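Local coordinates for protein aldo-keto reductase 1 (Coptotermes gestroi, PDB 5KET) that probably reduces carbonyl compounds with NADPH as an oxidoreductase of the aldo/keto reductase family, and binds NADP, at residues E96-F101 against K155-Q160; L121-Q126 against K326-H331. All blocks are in the same frame, centred on the assembly; numbering follows the deposited sequence.

Contact 1. Residues E96-F101 against K155-Q160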
loop_
_atom_site.group_PDB
_atom_site.type_symbol
_atom_site.label_atom_id
_atom_site.label_comp_id
_atom_site.label_asym_id
_atom_site.label_seq_id
_atom_site.Cartn_x
_atom_site.Cartn_y
_atom_site.Cartn_z
ATOM N N GLU A 96 -16.644 2.467 -15.267
ATOM C CA GLU A 96 -16.434 2.158 -16.679
ATOM C C GLU A 96 -14.964 1.907 -17.012
ATOM O O GLU A 96 -14.664 1.185 -17.972
ATOM C CB GLU A 96 -16.983 3.302 -17.529
ATOM C CG GLU A 96 -16.764 4.698 -16.894
ATOM C CD GLU A 96 -17.875 5.168 -15.997
ATOM O OE1 GLU A 96 -18.449 4.343 -15.246
ATOM O OE2 GLU A 96 -18.193 6.388 -16.030
ATOM N N SER A 97 -14.037 2.500 -16.262
ATOM C CA SER A 97 -12.621 2.456 -16.600
ATOM C C SER A 97 -11.868 1.350 -15.881
ATOM O O SER A 97 -10.661 1.202 -16.098
ATOM C CB SER A 97 -11.951 3.803 -16.289
ATOM O OG SER A 97 -12.426 4.836 -17.140
ATOM N N VAL A 98 -12.543 0.570 -15.038
ATOM C CA VAL A 98 -11.829 -0.301 -14.113
ATOM C C VAL A 98 -11.140 -1.442 -14.861
ATOM O O VAL A 98 -9.950 -1.705 -14.656
ATOM C CB VAL A 98 -12.781 -0.819 -13.022
ATOM C CG1 VAL A 98 -12.062 -1.807 -12.126
ATOM C CG2 VAL A 98 -13.298 0.341 -12.207
ATOM N N GLU A 99 -11.868 -2.127 -15.746
ATOM C CA GLU A 99 -11.249 -3.266 -16.415
ATOM C C GLU A 99 -10.202 -2.818 -17.424
ATOM O O GLU A 99 -9.220 -3.537 -17.643
ATOM C CB GLU A 99 -12.318 -4.141 -17.077
ATOM C CG GLU A 99 -11.793 -5.060 -18.179
ATOM C CD GLU A 99 -12.876 -5.564 -19.091
ATOM O OE1 GLU A 99 -14.051 -5.612 -18.659
ATOM O OE2 GLU A 99 -12.558 -5.908 -20.259
ATOM N N LYS A 100 -10.376 -1.636 -18.027
ATOM C CA LYS A 100 -9.333 -1.084 -18.887
ATOM C C LYS A 100 -7.988 -1.038 -18.163
ATOM O O LYS A 100 -6.965 -1.493 -18.692
ATOM C CB LYS A 100 -9.722 0.320 -19.369
ATOM C CG LYS A 100 -8.593 1.076 -20.095
ATOM C CD LYS A 100 -8.982 2.511 -20.455
ATOM N N PHE A 101 -7.975 -0.512 -16.939
ATOM C CA PHE A 101 -6.707 -0.286 -16.264
ATOM C C PHE A 101 -6.122 -1.576 -15.721
ATOM O O PHE A 101 -4.916 -1.820 -15.860
ATOM C CB PHE A 101 -6.874 0.747 -15.151
ATOM C CG PHE A 101 -6.877 2.159 -15.649
ATOM C CD1 PHE A 101 -5.708 2.743 -16.126
ATOM C CD2 PHE A 101 -8.048 2.900 -15.660
ATOM C CE1 PHE A 101 -5.707 4.041 -16.602
ATOM C CE2 PHE A 101 -8.051 4.198 -16.129
ATOM C CZ PHE A 101 -6.876 4.768 -16.604
ATOM N N LYS A 155 -18.560 -1.924 -7.470
ATOM C CA LYS A 155 -19.218 -3.006 -8.195
ATOM C C LYS A 155 -18.418 -3.417 -9.424
ATOM O O LYS A 155 -18.444 -4.588 -9.819
ATOM C CB LYS A 155 -20.642 -2.593 -8.576
ATOM C CG LYS A 155 -21.579 -2.518 -7.376
ATOM C CD LYS A 155 -23.041 -2.744 -7.784
ATOM C CE LYS A 155 -23.964 -2.717 -6.571
ATOM N NZ LYS A 155 -23.495 -3.624 -5.470
ATOM N N ALA A 156 -17.681 -2.477 -10.025
ATOM C CA ALA A 156 -16.793 -2.818 -11.131
ATOM C C ALA A 156 -15.592 -3.616 -10.649
ATOM O O ALA A 156 -15.098 -4.490 -11.370
ATOM C CB ALA A 156 -16.334 -1.547 -11.847
ATOM N N MET A 157 -15.106 -3.317 -9.447
ATOM C CA MET A 157 -14.059 -4.130 -8.845
ATOM C C MET A 157 -14.556 -5.547 -8.591
ATOM O O MET A 157 -13.865 -6.527 -8.896
ATOM C CB MET A 157 -13.596 -3.471 -7.550
ATOM C CG MET A 157 -13.132 -2.040 -7.746
ATOM S SD MET A 157 -11.503 -1.985 -8.519
ATOM C CE MET A 157 -10.522 -2.754 -7.221
ATOM N N GLU A 158 -15.761 -5.671 -8.025
ATOM C CA GLU A 158 -16.357 -6.987 -7.830
ATOM C C GLU A 158 -16.420 -7.757 -9.145
ATOM O O GLU A 158 -16.054 -8.939 -9.204
ATOM C CB GLU A 158 -17.750 -6.842 -7.216
ATOM C CG GLU A 158 -17.773 -6.190 -5.833
ATOM C CD GLU A 158 -19.189 -5.911 -5.338
ATOM O OE1 GLU A 158 -20.115 -5.832 -6.178
ATOM O OE2 GLU A 158 -19.377 -5.781 -4.108
ATOM N N ALA A 159 -16.854 -7.095 -10.221
ATOM C CA ALA A 159 -16.924 -7.759 -11.518
ATOM C C ALA A 159 -15.554 -8.204 -12.023
ATOM O O ALA A 159 -15.483 -9.043 -12.928
ATOM C CB ALA A 159 -17.587 -6.841 -12.548
ATOM N N GLN A 160 -14.470 -7.670 -11.457
ATOM C CA GLN A 160 -13.135 -8.078 -11.878
ATOM C C GLN A 160 -12.722 -9.408 -11.262
ATOM O O GLN A 160 -12.021 -10.189 -11.915
ATOM C CB GLN A 160 -12.123 -6.985 -11.531
ATOM C CG GLN A 160 -12.375 -5.703 -12.290
ATOM C CD GLN A 160 -12.446 -5.943 -13.776
ATOM O OE1 GLN A 160 -11.552 -6.561 -14.351
ATOM N NE2 GLN A 160 -13.523 -5.484 -14.409
#
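Gln160, whose backbone N is hydrogen-bonded to Met157 O at 2.9 Å, turns its side-chain amide back across the gap to Glu99. The amide meets aliphatic carbon there: Gln160 NE2 lies 3.2 Å from Glu99 CB, and Gln160 CD and OE1 also sit close to the CA and CB of Glu99. A bend at chi2 of Gln160 (-54°) places CD against Glu99. The extended Glu99 chain crosses the glutamine at about a right angle, and its carboxylate plane is tilted 38° from the amide. That carboxylate has a weak, long ion pair with Arg165.

The apolar half of the contact belongs to Val98, which splits its two methyls between different partners. CG1, anti to the backbone N (chi1 176°), approaches Met157 SD at 3.7 Å and also packs beside Gln160 CG, 3.9 Å away. CG2, on the backbone-N side, meets Ala156 CB at 3.6 Å. The CB of Met157 points away from Val98, but a bend in the chain brings SD back to it, and the side chain packs on Tyr117 and Ile119 of strand 114-119 and on Val169 of strand 166-172. Here helices 98-109 and 150-162, which follow the adjacent parallel strands 83-88 and 114-119, pack side by side on the outer wall of a (beta/alpha)8 TIM barrel.

Contact 2. Residues L121-Q126 against K326-H331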
loop_
_atom_site.group_PDB
_atom_site.type_symbol
_atom_site.label_atom_id
_atom_site.label_comp_id
_atom_site.label_asym_id
_atom_site.label_seq_id
_atom_site.Cartn_x
_atom_site.Cartn_y
_atom_site.Cartn_z
ATOM N N LEU A 121 -6.983 5.350 -4.561
ATOM C CA LEU A 121 -7.433 6.587 -3.899
ATOM C C LEU A 121 -8.946 6.788 -3.982
ATOM O O LEU A 121 -9.505 6.737 -5.085
ATOM C CB LEU A 121 -6.721 7.816 -4.479
ATOM C CG LEU A 121 -5.701 8.473 -3.540
ATOM C CD1 LEU A 121 -4.489 7.570 -3.345
ATOM C CD2 LEU A 121 -5.284 9.830 -4.061
ATOM N N PRO A 122 -9.599 7.086 -2.854
ATOM C CA PRO A 122 -10.982 7.535 -2.878
ATOM C C PRO A 122 -11.217 8.719 -3.804
ATOM O O PRO A 122 -12.348 8.922 -4.275
ATOM C CB PRO A 122 -11.254 7.925 -1.426
ATOM C CG PRO A 122 -10.101 7.484 -0.636
ATOM C CD PRO A 122 -8.977 7.112 -1.526
ATOM N N VAL A 123 -10.213 9.552 -4.032
ATOM C CA VAL A 123 -10.363 10.782 -4.798
ATOM C C VAL A 123 -10.036 10.476 -6.245
ATOM O O VAL A 123 -8.935 10.021 -6.560
ATOM C CB VAL A 123 -9.449 11.895 -4.256
ATOM C CG1 VAL A 123 -9.518 13.127 -5.147
ATOM C CG2 VAL A 123 -9.794 12.224 -2.801
ATOM N N GLY A 124 -10.993 10.715 -7.136
ATOM C CA GLY A 124 -10.785 10.449 -8.543
ATOM C C GLY A 124 -10.199 11.638 -9.289
ATOM O O GLY A 124 -10.439 12.792 -8.951
ATOM N N PHE A 125 -9.395 11.335 -10.299
ATOM C CA PHE A 125 -8.981 12.318 -11.286
ATOM C C PHE A 125 -9.806 12.078 -12.542
ATOM O O PHE A 125 -10.190 10.945 -12.835
ATOM C CB PHE A 125 -7.491 12.215 -11.637
ATOM C CG PHE A 125 -6.566 12.193 -10.453
ATOM C CD1 PHE A 125 -6.993 12.566 -9.189
ATOM C CD2 PHE A 125 -5.251 11.801 -10.617
ATOM C CE1 PHE A 125 -6.130 12.532 -8.115
ATOM C CE2 PHE A 125 -4.388 11.770 -9.552
ATOM C CZ PHE A 125 -4.827 12.134 -8.293
ATOM N N GLN A 126 -10.094 13.147 -13.276
ATOM C CA GLN A 126 -10.762 12.956 -14.550
ATOM C C GLN A 126 -9.795 12.312 -15.515
ATOM O O GLN A 126 -8.636 12.717 -15.621
ATOM C CB GLN A 126 -11.261 14.272 -15.139
ATOM C CG GLN A 126 -11.688 15.277 -14.147
ATOM C CD GLN A 126 -11.842 16.618 -14.806
ATOM O OE1 GLN A 126 -11.645 16.738 -16.001
ATOM N NE2 GLN A 126 -12.180 17.635 -14.043
ATOM N N LYS A 326 -6.375 22.681 -3.533
ATOM C CA LYS A 326 -7.694 23.001 -2.995
ATOM C C LYS A 326 -8.722 21.955 -3.400
ATOM O O LYS A 326 -9.392 21.364 -2.542
ATOM C CB LYS A 326 -8.133 24.391 -3.460
ATOM N N GLY A 327 -8.861 21.710 -4.707
ATOM C CA GLY A 327 -9.913 20.825 -5.175
ATOM C C GLY A 327 -9.763 19.412 -4.659
ATOM O O GLY A 327 -10.742 18.670 -4.568
ATOM N N LEU A 328 -8.546 19.019 -4.292
ATOM C CA LEU A 328 -8.405 17.674 -3.755
ATOM C C LEU A 328 -8.909 17.586 -2.326
ATOM O O LEU A 328 -9.594 16.619 -1.978
ATOM C CB LEU A 328 -6.954 17.218 -3.870
ATOM C CG LEU A 328 -6.670 15.749 -3.542
ATOM C CD1 LEU A 328 -5.384 15.316 -4.216
ATOM C CD2 LEU A 328 -6.603 15.548 -2.052
ATOM N N ARG A 329 -8.570 18.560 -1.478
ATOM C CA ARG A 329 -9.139 18.553 -0.135
ATOM C C ARG A 329 -10.656 18.701 -0.181
ATOM O O ARG A 329 -11.374 18.073 0.606
ATOM C CB ARG A 329 -8.529 19.663 0.713
ATOM C CG ARG A 329 -7.225 20.194 0.223
ATOM C CD ARG A 329 -6.600 21.141 1.241
ATOM N NE ARG A 329 -7.274 22.449 1.296
ATOM C CZ ARG A 329 -6.907 23.515 0.592
ATOM N NH1 ARG A 329 -5.881 23.434 -0.243
ATOM N NH2 ARG A 329 -7.556 24.655 0.692
ATOM N N GLU A 330 -11.156 19.504 -1.110
ATOM C CA GLU A 330 -12.582 19.773 -1.193
ATOM C C GLU A 330 -13.351 18.684 -1.933
ATOM O O GLU A 330 -14.563 18.839 -2.124
ATOM C CB GLU A 330 -12.822 21.126 -1.873
ATOM C CG GLU A 330 -12.378 22.323 -1.068
ATOM C CD GLU A 330 -12.493 23.614 -1.861
ATOM O OE1 GLU A 330 -12.297 23.569 -3.097
ATOM O OE2 GLU A 330 -12.787 24.670 -1.254
ATOM N N HIS A 331 -12.688 17.610 -2.364
ATOM C CA HIS A 331 -13.403 16.571 -3.070
ATOM C C HIS A 331 -14.314 15.819 -2.086
ATOM O O HIS A 331 -13.920 15.545 -0.959
ATOM C CB HIS A 331 -12.439 15.601 -3.752
ATOM C CG HIS A 331 -13.091 14.397 -4.359
ATOM N ND1 HIS A 331 -13.029 14.097 -5.688
ATOM C CD2 HIS A 331 -13.793 13.391 -3.804
ATOM C CE1 HIS A 331 -13.687 12.974 -5.926
ATOM N NE2 HIS A 331 -14.169 12.526 -4.794
#
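Val123 and His331 meet through a methyl group laid over an imidazole face. Val123 CG1 stands 4.1 Å from the centroid of the His331 ring, 29° off its normal, a CH-pi contact displaced toward the CG-ND1 side; its nearest ring atom is His331 ND1 at 3.7 Å. The same face also receives the backbone, because Val123 CA lies above the ring centre. Val123 CG1 is anti to the backbone N (chi1 175°) and serves a second neighbour, Leu328, whose CG is 4.2 Å from it. The two side chains of Val123 and His331 run antiparallel alongside one another, and the ring also reaches the main chain: His331 CE1 comes within 3.7 Å of Gly124 N. That amide has a weak hydrogen bond to Thr148, a residue that also touches the histidine, and Ile144 packs on both Leu328 and His331.

In the aldo-keto reductase barrel, residues 121-126 begin the long loop that leaves the end of strand 114-119, directly after His120, a predicted substrate-binding residue. Residues 326-331 belong to the C-terminal tail that folds over this side of the barrel, as in relatives of the family. Pro122 lies close to Asn173, which binds NADP.

Toward Pro122 the packing is looser. His331 NE2 comes no nearer than 4.1 Å to Pro122 O, which approaches the ring obliquely. The other side of the short helix 326-329 turns to solvent: Arg329 directs its CB away from the loop and, with Glu330, is exposed. Phe125, by contrast, is buried: its CB points away from the tail and its ring meets Phe142 edge to face.

Both contacts bury side chains near the periphery of the molecule, each centred about 19 Å from the middle of the chain, and bury similar areas. They share no segment, and their nearest atoms are about 8 Å apart. Contact 1 joins two regular barrel helices, with an amide, a thioether and aliphatic carbons filling the seam and an exposed glutamate at its margin. Contact 2 joins a loop with a short, weakly bonded strand to a short helix of the C-terminal tail, through a methyl over an imidazole face and aliphatic carbons, and all its touching residues are buried. Strand 114-119 relates the two: Met157 of contact 1 packs on it, and it runs on into the loop of contact 2.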